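Local coordinates for ubiquitin-conjugating enzyme E2 U (Homo sapiens, PDB 1YRV), which catalyses the covalent attachment of ubiquitin to other proteins, taking activated ubiquitin from the E1 enzyme onto its own cysteine as a thioester, at residues Val57-Leu62 / Leu129-Met134; Val89-Ile94 / Gly105-Asp110; Pro95-Val100 / Val133-Pro138. One frame throughout, in Å; residues are numbered along the deposited sequence.

Interaction 1: Val57-Leu62 / Leu129-Met134; sequences VEIEGL and LALQVM
With chi1 at -179° and the chain extended beyond CG, Q132 points straight from helix 124-135 toward I59 and E60 on strand 54-60. I59 divides its branches between two helix residues: CG2 lies against Q132 CB at 3.4 Å, while CD1 reaches L131 CB at 3.7 Å, the I59 and L131 side chains crossing at about a right angle. L62, past the strand end, straddles the helix surface: CD1 sits 3.8 Å from Q132 CG, and CD2 is 3.9 Å from V133 CA.

At the tip of the glutamine, NE2 donates to E60 O over 3.2 Å. The N-H...O angle of 140° is well short of linear, and the donor stands 22° from the carbonyl plane.

The short axes of strand and helix approach to 8.6 Å, which fits the helix of the ubiquitin-conjugating fold lying across one side of its antiparallel sheet. Nearby, S136 OG receives L62 N and also bonds to Q132 O, adding a second polar link between these parts.

Chemically, the aliphatic stem of Q132 packs while its amide ties a backbone carbonyl at the strand end, a bent hydrogen bond of only moderate directionality supplementing a mainly apolar seam.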
loop_
_atom_site.group_PDB
_atom_site.type_symbol
_atom_site.label_atom_id
_atom_site.label_comp_id
_atom_site.label_asym_id
_atom_site.label_seq_id
_atom_site.Cartn_x
_atom_site.Cartn_y
_atom_site.Cartn_z
ATOM N N VAL A 57 -0.667 8.071 1.608
ATOM C CA VAL A 57 -0.839 7.229 2.764
ATOM C C VAL A 57 0.430 6.870 3.528
ATOM O O VAL A 57 1.520 6.786 2.970
ATOM C CB VAL A 57 -1.556 5.898 2.394
ATOM C CG1 VAL A 57 -2.615 6.150 1.348
ATOM C CG2 VAL A 57 -0.565 4.865 1.924
ATOM N N GLU A 58 0.237 6.651 4.822
ATOM C CA GLU A 58 1.277 6.244 5.764
ATOM C C GLU A 58 0.757 5.070 6.586
ATOM O O GLU A 58 -0.285 5.169 7.254
ATOM C CB GLU A 58 1.641 7.405 6.683
ATOM C CG GLU A 58 2.567 8.401 6.011
ATOM C CD GLU A 58 3.337 9.294 7.003
ATOM O OE1 GLU A 58 3.699 8.808 8.111
ATOM O OE2 GLU A 58 3.604 10.474 6.650
ATOM N N ILE A 59 1.478 3.958 6.518
ATOM C CA ILE A 59 1.089 2.770 7.249
ATOM C C ILE A 59 2.204 2.339 8.185
ATOM O O ILE A 59 3.326 2.118 7.747
ATOM C CB ILE A 59 0.777 1.612 6.305
ATOM C CG1 ILE A 59 -0.232 2.039 5.246
ATOM C CG2 ILE A 59 0.159 0.464 7.094
ATOM C CD1 ILE A 59 -0.459 0.983 4.171
ATOM N N GLU A 60 1.907 2.252 9.479
ATOM C CA GLU A 60 2.930 1.850 10.441
ATOM C C GLU A 60 3.280 0.370 10.293
ATOM O O GLU A 60 2.427 -0.460 9.928
ATOM C CB GLU A 60 2.473 2.143 11.870
ATOM C CG GLU A 60 2.406 3.629 12.191
ATOM C CD GLU A 60 1.913 3.920 13.623
ATOM O OE1 GLU A 60 1.471 2.960 14.308
ATOM O OE2 GLU A 60 1.958 5.108 14.053
ATOM N N GLY A 61 4.552 0.060 10.548
ATOM C CA GLY A 61 5.029 -1.305 10.448
ATOM C C GLY A 61 4.233 -2.214 11.357
ATOM O O GLY A 61 3.913 -1.851 12.475
ATOM N N LEU A 62 3.904 -3.403 10.881
ATOM C CA LEU A 62 3.124 -4.319 11.697
ATOM C C LEU A 62 3.824 -4.618 13.021
ATOM O O LEU A 62 5.039 -4.395 13.187
ATOM C CB LEU A 62 2.891 -5.624 10.943
ATOM C CG LEU A 62 1.677 -6.433 11.356
ATOM C CD1 LEU A 62 0.465 -5.578 11.198
ATOM C CD2 LEU A 62 1.580 -7.698 10.528
ATOM N N LEU A 129 -5.396 -2.146 5.282
ATOM C CA LEU A 129 -5.065 -3.174 6.260
ATOM C C LEU A 129 -4.293 -4.276 5.566
ATOM O O LEU A 129 -3.280 -4.740 6.088
ATOM C CB LEU A 129 -6.322 -3.768 6.920
ATOM C CG LEU A 129 -7.307 -2.783 7.598
ATOM C CD1 LEU A 129 -8.546 -3.521 8.036
ATOM C CD2 LEU A 129 -6.644 -2.068 8.803
ATOM N N ALA A 130 -4.734 -4.708 4.386
ATOM C CA ALA A 130 -3.991 -5.780 3.722
ATOM C C ALA A 130 -2.544 -5.361 3.477
ATOM O O ALA A 130 -1.611 -6.140 3.746
ATOM C CB ALA A 130 -4.658 -6.201 2.387
ATOM N N LEU A 131 -2.348 -4.144 2.972
ATOM C CA LEU A 131 -0.994 -3.614 2.712
ATOM C C LEU A 131 -0.127 -3.697 3.963
ATOM O O LEU A 131 1.008 -4.161 3.922
ATOM C CB LEU A 131 -1.075 -2.147 2.262
ATOM C CG LEU A 131 -0.798 -1.764 0.793
ATOM C CD1 LEU A 131 -1.247 -2.827 -0.132
ATOM C CD2 LEU A 131 -1.494 -0.448 0.498
ATOM N N GLN A 132 -0.667 -3.221 5.070
ATOM C CA GLN A 132 0.055 -3.261 6.326
ATOM C C GLN A 132 0.578 -4.651 6.636
ATOM O O GLN A 132 1.756 -4.819 6.863
ATOM C CB GLN A 132 -0.848 -2.787 7.457
ATOM C CG GLN A 132 -0.159 -2.779 8.781
ATOM C CD GLN A 132 -1.021 -2.171 9.882
ATOM O OE1 GLN A 132 -1.971 -2.789 10.363
ATOM N NE2 GLN A 132 -0.708 -0.939 10.261
ATOM N N VAL A 133 -0.291 -5.653 6.615
ATOM C CA VAL A 133 0.152 -6.997 6.923
ATOM C C VAL A 133 1.139 -7.577 5.934
ATOM O O VAL A 133 2.165 -8.138 6.328
ATOM C CB VAL A 133 -1.013 -7.956 7.015
ATOM C CG1 VAL A 133 -0.501 -9.354 7.342
ATOM C CG2 VAL A 133 -1.990 -7.462 8.086
ATOM N N MET A 134 0.829 -7.444 4.652
ATOM C CA MET A 134 1.671 -7.972 3.606
ATOM C C MET A 134 3.028 -7.300 3.577
ATOM O O MET A 134 4.039 -7.970 3.550
ATOM C CB MET A 134 0.975 -7.822 2.242
ATOM C CG MET A 134 -0.439 -8.442 2.151
ATOM S SD MET A 134 -1.094 -8.784 0.419
ATOM C CE MET A 134 -2.792 -9.570 0.859
#

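Interaction 2: Val89-Ile94 / Gly105-Asp110; sequences VKFITI and GQPCID
F91 and G105 join at the outer edge of the sheet in the ubiquitin-conjugating (UBC) fold, where the loop that carries the predicted thioester cysteine, C108, runs beside strand 88-91. K90 and I92 turn their backbone bonds to T75 and Q73 on strand 71-77; F91 N instead faces the loop and donates to G105 O. That bond is short, 2.7 Å, and nearly straight at 160°, although the donor stands 34° from the carbonyl plane.

The F91 side chain begins beside the same oxygen: CB is 3.1 Å from G105 O, and the ring then leaves with that oxygen at its edge, in the ring plane. Further out, CD2 is 3.6 Å from G105 O and looks toward P107 CD, a looser apolar approach. Next along the same side, CE2 comes within 3.7 Å of V100 CG2 and lies 3.8 Å from L135 CD2 of helix 124-135, and the ring also packs on F72 and L74 of strand 71-77. The ring is thus embedded between sheet, loop and helix, while the base of the side chain stays at the hydrogen bond.

G105 itself takes a positive phi of 68°, a region favoured by glycine, and its CA lies 3.7 Å from I94 CG1, a side chain from the turn after the strand. The loop then stays close to the strand at P107, two residues on and directly before C108. There V89 O is 3.3 Å from P107 CD, and V89 CG1 meets P107 CG at 3.9 Å, the two side chains crossing at about a right angle.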
loop_
_atom_site.group_PDB
_atom_site.type_symbol
_atom_site.label_atom_id
_atom_site.label_comp_id
_atom_site.label_asym_id
_atom_site.label_seq_id
_atom_site.Cartn_x
_atom_site.Cartn_y
_atom_site.Cartn_z
ATOM N N VAL A 89 -0.380 1.277 -6.456
ATOM C CA VAL A 89 0.300 1.709 -5.246
ATOM C C VAL A 89 1.805 1.805 -5.522
ATOM O O VAL A 89 2.413 0.914 -6.143
ATOM C CB VAL A 89 0.048 0.702 -4.061
ATOM C CG1 VAL A 89 0.925 1.053 -2.866
ATOM C CG2 VAL A 89 -1.422 0.715 -3.655
ATOM N N LYS A 90 2.388 2.902 -5.066
ATOM C CA LYS A 90 3.801 3.114 -5.220
ATOM C C LYS A 90 4.405 3.704 -3.975
ATOM O O LYS A 90 3.769 4.496 -3.270
ATOM C CB LYS A 90 4.082 4.040 -6.387
ATOM C CG LYS A 90 3.895 3.378 -7.723
ATOM C CD LYS A 90 4.008 4.391 -8.852
ATOM C CE LYS A 90 3.800 3.707 -10.208
ATOM N NZ LYS A 90 4.771 2.544 -10.383
ATOM N N PHE A 91 5.645 3.295 -3.712
ATOM C CA PHE A 91 6.401 3.793 -2.580
ATOM C C PHE A 91 6.990 5.127 -2.994
ATOM O O PHE A 91 7.663 5.209 -4.005
ATOM C CB PHE A 91 7.518 2.818 -2.240
ATOM C CG PHE A 91 7.211 1.973 -1.073
ATOM C CD1 PHE A 91 7.474 2.431 0.195
ATOM C CD2 PHE A 91 6.613 0.729 -1.236
ATOM C CE1 PHE A 91 7.132 1.680 1.292
ATOM C CE2 PHE A 91 6.263 -0.039 -0.140
ATOM C CZ PHE A 91 6.529 0.434 1.127
ATOM N N ILE A 92 6.728 6.171 -2.219
ATOM C CA ILE A 92 7.248 7.487 -2.544
ATOM C C ILE A 92 8.767 7.413 -2.693
ATOM O O ILE A 92 9.330 7.929 -3.668
ATOM C CB ILE A 92 6.839 8.514 -1.461
ATOM C CG1 ILE A 92 5.372 8.896 -1.669
ATOM C CG2 ILE A 92 7.737 9.739 -1.520
ATOM C CD1 ILE A 92 4.636 9.292 -0.417
ATOM N N THR A 93 9.428 6.761 -1.735
ATOM C CA THR A 93 10.880 6.593 -1.793
ATOM C C THR A 93 11.179 5.109 -1.791
ATOM O O THR A 93 10.930 4.430 -0.800
ATOM C CB THR A 93 11.582 7.235 -0.597
ATOM O OG1 THR A 93 11.105 8.570 -0.424
ATOM C CG2 THR A 93 13.064 7.307 -0.850
ATOM N N ILE A 94 11.695 4.611 -2.917
ATOM C CA ILE A 94 12.018 3.201 -3.059
ATOM C C ILE A 94 12.699 2.719 -1.795
ATOM O O ILE A 94 13.739 3.249 -1.410
ATOM C CB ILE A 94 12.941 2.965 -4.254
ATOM C CG1 ILE A 94 12.191 3.301 -5.549
ATOM C CG2 ILE A 94 13.438 1.532 -4.253
ATOM C CD1 ILE A 94 13.053 3.226 -6.790
ATOM N N GLY A 105 9.484 1.020 -7.403
ATOM C CA GLY A 105 9.023 1.460 -6.096
ATOM C C GLY A 105 7.653 0.870 -5.816
ATOM O O GLY A 105 6.998 1.195 -4.831
ATOM N N GLN A 106 7.230 -0.013 -6.704
ATOM C CA GLN A 106 5.951 -0.655 -6.591
ATOM C C GLN A 106 6.036 -1.996 -5.870
ATOM O O GLN A 106 6.859 -2.854 -6.189
ATOM C CB GLN A 106 5.386 -0.845 -7.989
ATOM C CG GLN A 106 3.908 -1.043 -8.044
ATOM C CD GLN A 106 3.346 -0.737 -9.427
ATOM O OE1 GLN A 106 2.391 -1.366 -9.884
ATOM N NE2 GLN A 106 3.934 0.247 -10.092
ATOM N N PRO A 107 5.156 -2.197 -4.893
ATOM C CA PRO A 107 5.101 -3.431 -4.105
ATOM C C PRO A 107 4.439 -4.605 -4.831
ATOM O O PRO A 107 3.363 -4.444 -5.350
ATOM C CB PRO A 107 4.304 -3.008 -2.886
ATOM C CG PRO A 107 3.350 -1.990 -3.445
ATOM C CD PRO A 107 4.198 -1.191 -4.396
ATOM N N CYS A 108 5.075 -5.770 -4.852
ATOM C CA CYS A 108 4.514 -6.945 -5.497
ATOM C C CYS A 108 3.457 -7.542 -4.590
ATOM O O CYS A 108 3.763 -8.268 -3.639
ATOM C CB CYS A 108 5.578 -7.997 -5.741
ATOM S SG CYS A 108 6.930 -7.450 -6.776
ATOM N N ILE A 109 2.211 -7.227 -4.899
ATOM C CA ILE A 109 1.088 -7.692 -4.122
ATOM C C ILE A 109 0.162 -8.385 -5.084
ATOM O O ILE A 109 -0.244 -7.792 -6.077
ATOM C CB ILE A 109 0.317 -6.514 -3.511
ATOM C CG1 ILE A 109 1.237 -5.702 -2.605
ATOM C CG2 ILE A 109 -0.908 -7.031 -2.770
ATOM C CD1 ILE A 109 1.887 -6.514 -1.517
ATOM N N ASP A 110 -0.203 -9.615 -4.787
ATOM C CA ASP A 110 -1.097 -10.340 -5.681
ATOM C C ASP A 110 -2.381 -9.659 -6.141
ATOM O O ASP A 110 -2.606 -9.514 -7.347
ATOM C CB ASP A 110 -1.456 -11.687 -5.075
ATOM C CG ASP A 110 -0.343 -12.655 -5.208
ATOM O OD1 ASP A 110 -0.620 -13.855 -5.504
ATOM O OD2 ASP A 110 0.823 -12.204 -5.015
#

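Interaction 3: Pro95-Val100 / Val133-Pro138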
loop_
_atom_site.group_PDB
_atom_site.type_symbol
_atom_site.label_atom_id
_atom_site.label_comp_id
_atom_site.label_asym_id
_atom_site.label_seq_id
_atom_site.Cartn_x
_atom_site.Cartn_y
_atom_site.Cartn_z
ATOM N N PRO A 95 12.096 1.721 -1.118
ATOM C CA PRO A 95 12.610 1.133 0.122
ATOM C C PRO A 95 13.444 -0.111 -0.148
ATOM O O PRO A 95 13.379 -0.678 -1.234
ATOM C CB PRO A 95 11.335 0.803 0.869
ATOM C CG PRO A 95 10.482 0.259 -0.255
ATOM C CD PRO A 95 10.732 1.223 -1.400
ATOM N N PHE A 96 14.240 -0.514 0.837
ATOM C CA PHE A 96 15.065 -1.716 0.730
ATOM C C PHE A 96 14.124 -2.807 1.252
ATOM O O PHE A 96 14.059 -3.073 2.452
ATOM C CB PHE A 96 16.297 -1.602 1.626
ATOM C CG PHE A 96 17.272 -2.723 1.441
ATOM C CD1 PHE A 96 17.640 -3.535 2.508
ATOM C CD2 PHE A 96 17.866 -2.936 0.205
ATOM C CE1 PHE A 96 18.600 -4.542 2.342
ATOM C CE2 PHE A 96 18.827 -3.943 0.033
ATOM C CZ PHE A 96 19.191 -4.739 1.095
ATOM N N HIS A 97 13.387 -3.433 0.342
ATOM C CA HIS A 97 12.371 -4.398 0.726
ATOM C C HIS A 97 12.350 -5.537 -0.268
ATOM O O HIS A 97 12.460 -5.328 -1.459
ATOM C CB HIS A 97 11.022 -3.655 0.781
ATOM C CG HIS A 97 9.900 -4.460 1.359
ATOM N ND1 HIS A 97 9.461 -5.629 0.773
ATOM C CD2 HIS A 97 9.172 -4.295 2.482
ATOM C CE1 HIS A 97 8.513 -6.156 1.524
ATOM N NE2 HIS A 97 8.313 -5.372 2.566
ATOM N N PRO A 98 12.224 -6.769 0.216
ATOM C CA PRO A 98 12.197 -7.967 -0.625
ATOM C C PRO A 98 11.122 -7.996 -1.720
ATOM O O PRO A 98 11.343 -8.573 -2.783
ATOM C CB PRO A 98 11.994 -9.097 0.385
ATOM C CG PRO A 98 12.578 -8.532 1.654
ATOM C CD PRO A 98 12.067 -7.124 1.633
ATOM N N ASN A 99 9.966 -7.383 -1.477
ATOM C CA ASN A 99 8.905 -7.433 -2.466
ATOM C C ASN A 99 8.600 -6.131 -3.186
ATOM O O ASN A 99 7.682 -6.080 -4.003
ATOM C CB ASN A 99 7.638 -7.981 -1.815
ATOM C CG ASN A 99 7.886 -9.285 -1.083
ATOM O OD1 ASN A 99 7.494 -9.439 0.066
ATOM N ND2 ASN A 99 8.554 -10.220 -1.736
ATOM N N VAL A 100 9.371 -5.086 -2.910
ATOM C CA VAL A 100 9.139 -3.815 -3.573
ATOM C C VAL A 100 10.106 -3.700 -4.736
ATOM O O VAL A 100 11.316 -3.844 -4.572
ATOM C CB VAL A 100 9.330 -2.635 -2.600
ATOM C CG1 VAL A 100 9.052 -1.329 -3.299
ATOM C CG2 VAL A 100 8.412 -2.807 -1.407
ATOM N N VAL A 133 -0.291 -5.653 6.615
ATOM C CA VAL A 133 0.152 -6.997 6.923
ATOM C C VAL A 133 1.139 -7.577 5.934
ATOM O O VAL A 133 2.165 -8.138 6.328
ATOM C CB VAL A 133 -1.013 -7.956 7.015
ATOM C CG1 VAL A 133 -0.501 -9.354 7.342
ATOM C CG2 VAL A 133 -1.990 -7.462 8.086
ATOM N N MET A 134 0.829 -7.444 4.652
ATOM C CA MET A 134 1.671 -7.972 3.606
ATOM C C MET A 134 3.028 -7.300 3.577
ATOM O O MET A 134 4.039 -7.970 3.550
ATOM C CB MET A 134 0.975 -7.822 2.242
ATOM C CG MET A 134 -0.439 -8.442 2.151
ATOM S SD MET A 134 -1.094 -8.784 0.419
ATOM C CE MET A 134 -2.792 -9.570 0.859
ATOM N N LEU A 135 3.060 -5.978 3.594
ATOM C CA LEU A 135 4.347 -5.304 3.535
ATOM C C LEU A 135 5.216 -5.564 4.790
ATOM O O LEU A 135 6.440 -5.314 4.788
ATOM C CB LEU A 135 4.152 -3.802 3.297
ATOM C CG LEU A 135 3.830 -3.440 1.838
ATOM C CD1 LEU A 135 3.137 -2.085 1.765
ATOM C CD2 LEU A 135 5.102 -3.445 0.977
ATOM N N SER A 136 4.600 -6.090 5.845
ATOM C CA SER A 136 5.338 -6.412 7.062
ATOM C C SER A 136 5.704 -7.893 7.111
ATOM O O SER A 136 6.273 -8.352 8.091
ATOM C CB SER A 136 4.512 -6.063 8.290
ATOM O OG SER A 136 4.229 -4.689 8.294
ATOM N N ASN A 137 5.377 -8.625 6.052
ATOM C CA ASN A 137 5.650 -10.044 5.980
ATOM C C ASN A 137 5.991 -10.433 4.572
ATOM O O ASN A 137 5.169 -10.981 3.850
ATOM C CB ASN A 137 4.441 -10.853 6.446
ATOM C CG ASN A 137 4.093 -10.573 7.890
ATOM O OD1 ASN A 137 4.914 -10.791 8.788
ATOM N ND2 ASN A 137 2.891 -10.060 8.125
ATOM N N PRO A 138 7.219 -10.138 4.155
ATOM C CA PRO A 138 7.723 -10.450 2.819
ATOM C C PRO A 138 7.555 -11.919 2.381
ATOM O O PRO A 138 7.525 -12.851 3.191
ATOM C CB PRO A 138 9.189 -10.037 2.921
ATOM C CG PRO A 138 9.134 -8.868 3.856
ATOM C CD PRO A 138 8.218 -9.374 4.930
HETATM O O HOH W 1 4.995 -8.219 1.276
#
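N99 OD1 is gripped by two donors as it leans on P138: the backbone N of V139, and a water that stands 3.0 Å from N99 OD1 and also donates to M134 O, a leg unusually short and so less certain. The same oxygen lies 2.9 Å from P138 CA, so the asparagine is held directly by the chain just past helix 124-135 and probably reaches the helix through the water.

H97 makes the direct polar link. Its NE2 donates to L135 O over 2.9 Å at 164°, and ND1 accepts N99 N, also at 2.9 Å and 167°. Both partners lie in the ring plane, which fixes the rotation of the imidazole and shows NE2 acting as donor and ND1 as acceptor. A chi1 of -171° carries the ring out toward the helix end.

H97, P98 and N99 form the HPN motif of ubiquitin-conjugating enzymes. Its asparagine is generally linked to catalysis or to shaping the active-site loop; here N99 CB is 4.4 Å from CB of C108, the predicted thioester cysteine, the amide stands further from SG, and the N99 backbone bonds to that of C108.

Around the ring, L135 CD2 lies over one face, 4.1 Å from H97 NE2, W67 also meets the imidazole, and P138 CG approaches H97 CE1 at 3.6 Å. Beside the ring, P98 CB touches P138 CB at 3.9 Å.

After helix 23-38 and strand 43-47 the chain enters strand 54-60, and interaction 1 closes a long loop of 66 residues from its end to helix 124-135. Interaction 2 lies wholly within that span, closing a short 10-residue loop from edge strand 88-91 to the segment that carries C108. Interaction 3 starts inside this short loop, at 95-100, and leaves it to reach 133-138; its segments therefore alternate with those of interaction 2, and the two contacts cross. Interactions 1 and 3 share V133 and M134 on the helix end. M134 SD also touches I109 CG2, and L62 CD2 packs on N137 ND2, so sheet, helix end and active-site loop are tied together.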